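Local coordinates for protein geranyltranstransferase (Marinomonas sp. MED121, PDB 4F62) that probably catalyses the chain-lengthening condensation of isopentenyl diphosphate with allylic diphosphates, yielding short isoprenoid diphosphates such as farnesyl diphosphate, at residues L261-R264 with L265-A269; L253-D256 with G257-L261. All blocks are in the same frame, centred on the assembly; numbering follows the deposited sequence.

Interaction 1: residues L261-R264 with L265-A269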
# COMPACT_ATOMS: atom_id res chain seq x y z
N LEU A 261 35.71 -5.12 -1.68
CA LEU A 261 34.57 -4.22 -1.72
C LEU A 261 33.75 -4.31 -0.43
O LEU A 261 33.30 -3.29 0.10
CB LEU A 261 33.69 -4.51 -2.93
CG LEU A 261 32.41 -3.67 -2.99
CD1 LEU A 261 32.73 -2.19 -2.95
CD2 LEU A 261 31.62 -4.01 -4.25
N VAL A 262 33.57 -5.52 0.09
CA VAL A 262 32.85 -5.71 1.35
C VAL A 262 33.55 -4.96 2.48
O VAL A 262 32.91 -4.24 3.25
CB VAL A 262 32.71 -7.20 1.71
CG1 VAL A 262 32.27 -7.36 3.17
CG2 VAL A 262 31.72 -7.87 0.78
N VAL A 263 34.87 -5.11 2.55
CA VAL A 263 35.65 -4.44 3.58
C VAL A 263 35.54 -2.92 3.44
O VAL A 263 35.32 -2.21 4.42
CB VAL A 263 37.12 -4.89 3.57
CG1 VAL A 263 37.97 -3.93 4.38
CG2 VAL A 263 37.24 -6.30 4.12
N ARG A 264 35.66 -2.41 2.22
CA ARG A 264 35.56 -0.97 2.01
C ARG A 264 34.19 -0.41 2.39
O ARG A 264 34.10 0.65 3.01
CB ARG A 264 35.87 -0.59 0.56
CG ARG A 264 35.58 0.87 0.28
CD ARG A 264 35.74 1.20 -1.18
NE ARG A 264 35.16 2.50 -1.52
CZ ARG A 264 35.78 3.67 -1.33
NH1 ARG A 264 35.17 4.80 -1.69
NH2 ARG A 264 37.00 3.72 -0.79
N LEU A 265 33.13 -1.10 2.00
CA LEU A 265 31.78 -0.65 2.31
C LEU A 265 31.55 -0.67 3.83
O LEU A 265 30.95 0.24 4.40
CB LEU A 265 30.74 -1.52 1.60
CG LEU A 265 30.72 -1.38 0.07
CD1 LEU A 265 29.76 -2.40 -0.52
CD2 LEU A 265 30.28 0.02 -0.34
N HIS A 266 32.05 -1.71 4.48
CA HIS A 266 31.94 -1.85 5.92
C HIS A 266 32.63 -0.67 6.62
O HIS A 266 32.06 -0.04 7.52
CB HIS A 266 32.57 -3.17 6.36
CG HIS A 266 32.20 -3.56 7.78
ND1 HIS A 266 32.26 -4.88 8.20
CD2 HIS A 266 31.79 -2.83 8.81
CE1 HIS A 266 31.89 -4.91 9.47
NE2 HIS A 266 31.60 -3.70 9.88
N GLU A 267 33.85 -0.38 6.19
CA GLU A 267 34.61 0.75 6.74
C GLU A 267 33.90 2.08 6.50
O GLU A 267 33.89 2.95 7.38
CB GLU A 267 36.01 0.80 6.13
CG GLU A 267 36.88 -0.36 6.55
CD GLU A 267 38.23 -0.36 5.85
OE1 GLU A 267 38.39 0.36 4.84
OE2 GLU A 267 39.12 -1.09 6.33
N GLN A 268 33.33 2.25 5.31
CA GLN A 268 32.61 3.47 4.98
C GLN A 268 31.40 3.64 5.88
O GLN A 268 31.10 4.75 6.32
CB GLN A 268 32.14 3.43 3.53
CG GLN A 268 33.20 3.79 2.51
CD GLN A 268 32.61 3.91 1.12
OE1 GLN A 268 31.66 3.20 0.78
NE2 GLN A 268 33.15 4.81 0.32
N ALA A 269 30.69 2.53 6.13
CA ALA A 269 29.48 2.58 6.94
C ALA A 269 29.82 3.06 8.35
O ALA A 269 29.18 3.97 8.87
CB ALA A 269 28.82 1.21 6.99
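Leu-261 and Leu-265, one helical turn apart, form the tightly packed part of this local contact. The branch CD1 of Leu-261 lies 3.7 Å from CG of Leu-265, and the two side chains meet at a slant. Leu-261 reaches forward because its CG stands opposite the backbone N (chi1 175°), which carries the branches along the helix. The backbone beneath is regular: Leu-265 N donates to Leu-261 O at 2.9 Å, and His-266, Glu-267 and Gln-268 repeat the i to i-4 bond to Val-262, Val-263 and Arg-264. That unbroken ladder is the evidence for regular alpha-helix here.

The other side is looser and faces solvent. Glu-267 turns back over the preceding turn, placing CG 3.2 Å from Val-263 O and OE2 3.6 Å from Val-263 CG1, a plain contact of carboxylate oxygen with methyl. Arg-264, extended from CG to NE, brings its guanidinium against the Gln-268 amide. The modelled NE2 of Gln-268 sits over one guanidinium face, 3.3 Å from Arg-264 CZ, with the two planes 52° apart. Its 2.8 Å approach to Arg-264 NH1 sets two donors against each other, so this is not a hydrogen bond and the modelled orientation of the amide is doubtful.

On the inner side, Val-262 packs on Val-220, Gln-221 and Ile-224 of helix 201-226, and Leu-265 on Leu-216. His-266 is hydrogen-bonded through NE2 to Asn-288 OD1 and, like Val-262, touches Ile-291, so helix 249-273 is joined to helix 281-291 as well.

Interaction 2: residues L253-D256 with G257-L261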
# COMPACT_ATOMS: atom_id res chain seq x y z
N LEU A 253 34.05 -8.78 -10.27
CA LEU A 253 35.21 -8.12 -9.68
C LEU A 253 36.34 -9.07 -9.32
O LEU A 253 37.40 -8.64 -8.85
CB LEU A 253 34.80 -7.37 -8.42
CG LEU A 253 33.72 -6.30 -8.55
CD1 LEU A 253 33.21 -5.91 -7.16
CD2 LEU A 253 34.31 -5.10 -9.26
N GLY A 254 36.12 -10.37 -9.53
CA GLY A 254 37.01 -11.39 -8.99
C GLY A 254 36.61 -11.63 -7.54
O GLY A 254 35.99 -10.77 -6.91
N LEU A 255 36.95 -12.80 -7.00
CA LEU A 255 36.70 -13.09 -5.59
C LEU A 255 37.41 -12.07 -4.70
O LEU A 255 36.83 -11.57 -3.73
CB LEU A 255 37.17 -14.51 -5.21
CG LEU A 255 37.04 -14.84 -3.72
CD1 LEU A 255 35.59 -14.73 -3.25
CD2 LEU A 255 37.62 -16.21 -3.40
N ASP A 256 38.65 -11.75 -5.05
CA ASP A 256 39.46 -10.79 -4.29
C ASP A 256 38.85 -9.39 -4.30
O ASP A 256 38.80 -8.71 -3.27
CB ASP A 256 40.89 -10.75 -4.83
CG ASP A 256 40.95 -10.29 -6.29
OD1 ASP A 256 40.01 -10.59 -7.07
OD2 ASP A 256 41.94 -9.62 -6.66
N GLY A 257 38.35 -8.98 -5.47
CA GLY A 257 37.72 -7.67 -5.61
C GLY A 257 36.42 -7.55 -4.85
O GLY A 257 36.09 -6.47 -4.31
N ALA A 258 35.66 -8.63 -4.80
CA ALA A 258 34.39 -8.63 -4.07
C ALA A 258 34.66 -8.57 -2.56
O ALA A 258 33.98 -7.85 -1.83
CB ALA A 258 33.57 -9.85 -4.42
N LYS A 259 35.64 -9.33 -2.11
CA LYS A 259 36.05 -9.30 -0.71
C LYS A 259 36.53 -7.90 -0.29
O LYS A 259 36.18 -7.41 0.78
CB LYS A 259 37.14 -10.34 -0.43
CG LYS A 259 36.60 -11.76 -0.30
CD LYS A 259 37.45 -12.57 0.66
CE LYS A 259 36.62 -13.61 1.39
NZ LYS A 259 36.43 -14.84 0.57
N ALA A 260 37.35 -7.28 -1.14
CA ALA A 260 37.84 -5.94 -0.85
C ALA A 260 36.68 -4.95 -0.79
O ALA A 260 36.66 -4.05 0.05
CB ALA A 260 38.87 -5.50 -1.90
N LEU A 261 35.71 -5.12 -1.68
CA LEU A 261 34.57 -4.22 -1.72
C LEU A 261 33.75 -4.31 -0.43
O LEU A 261 33.30 -3.29 0.10
CB LEU A 261 33.69 -4.51 -2.93
CG LEU A 261 32.41 -3.67 -2.99
CD1 LEU A 261 32.73 -2.19 -2.95
CD2 LEU A 261 31.62 -4.01 -4.25
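Leu-253 and Leu-261 meet across a surface contact within helix 249-273, near its N-terminal end in this all-helical isoprenoid synthase fold. The evidence is an oblique touch of methyls two turns apart, Leu-253 CD1 to Leu-261 CD2 at 3.8 Å. The Leu-253 CB lies against the intervening turn, 3.9 Å from Ala-258 N.

The backbone is kinked here: the amides of Leu-255 and Asp-256 have no bond to the turn before. Gly-254 takes up the change of direction with a positive phi of 83°, a conformation readily reached without a CB. Close by, Gly-257 CA approaches Leu-253 O to 3.4 Å in a CA-H...O contact. Regular alpha bonding then resumes with Ala-258 N to Gly-254 O at 3.0 Å (N-H...O angle 153°), followed by Lys-259 to Leu-255 and Ala-260 to Asp-256.

On the exposed side, Leu-255 and Lys-259 lie alongside each other and point the same way. Lys-259 CG passes 3.4 Å from Leu-255 O, and the bent remainder of the chain brings NZ to 3.9 Å from Leu-255 CD1, a van der Waals contact rather than a polar one.

Only Ala-258 among the contacting residues is buried. It packs on Val-220 and Ile-224 of helix 201-226, while Lys-259 also touches Ile-224 and Leu-261 touches Val-220, setting this end of helix 249-273 against that neighbour.

How the interactions relate
Followed from the N terminus, interaction 2 (253-261) comes first and interaction 1 (261-269) continues it along helix 249-273. Neither closes a loop: in each, the paired segments adjoin in sequence, and the contact spans successive helical turns. The two neither nest nor cross, but run end to end and share Leu-261, whose CD2 touches Leu-253 two turns earlier and whose CD1 touches Leu-265 one turn later. Their centres are 12 Å apart. Together they trace the passage from a kinked start at the surface to a regular, partly buried stretch. Both lie against helix 201-226, sharing Val-220 and Ile-224 as partners, while interaction 1 additionally reaches helix 281-291.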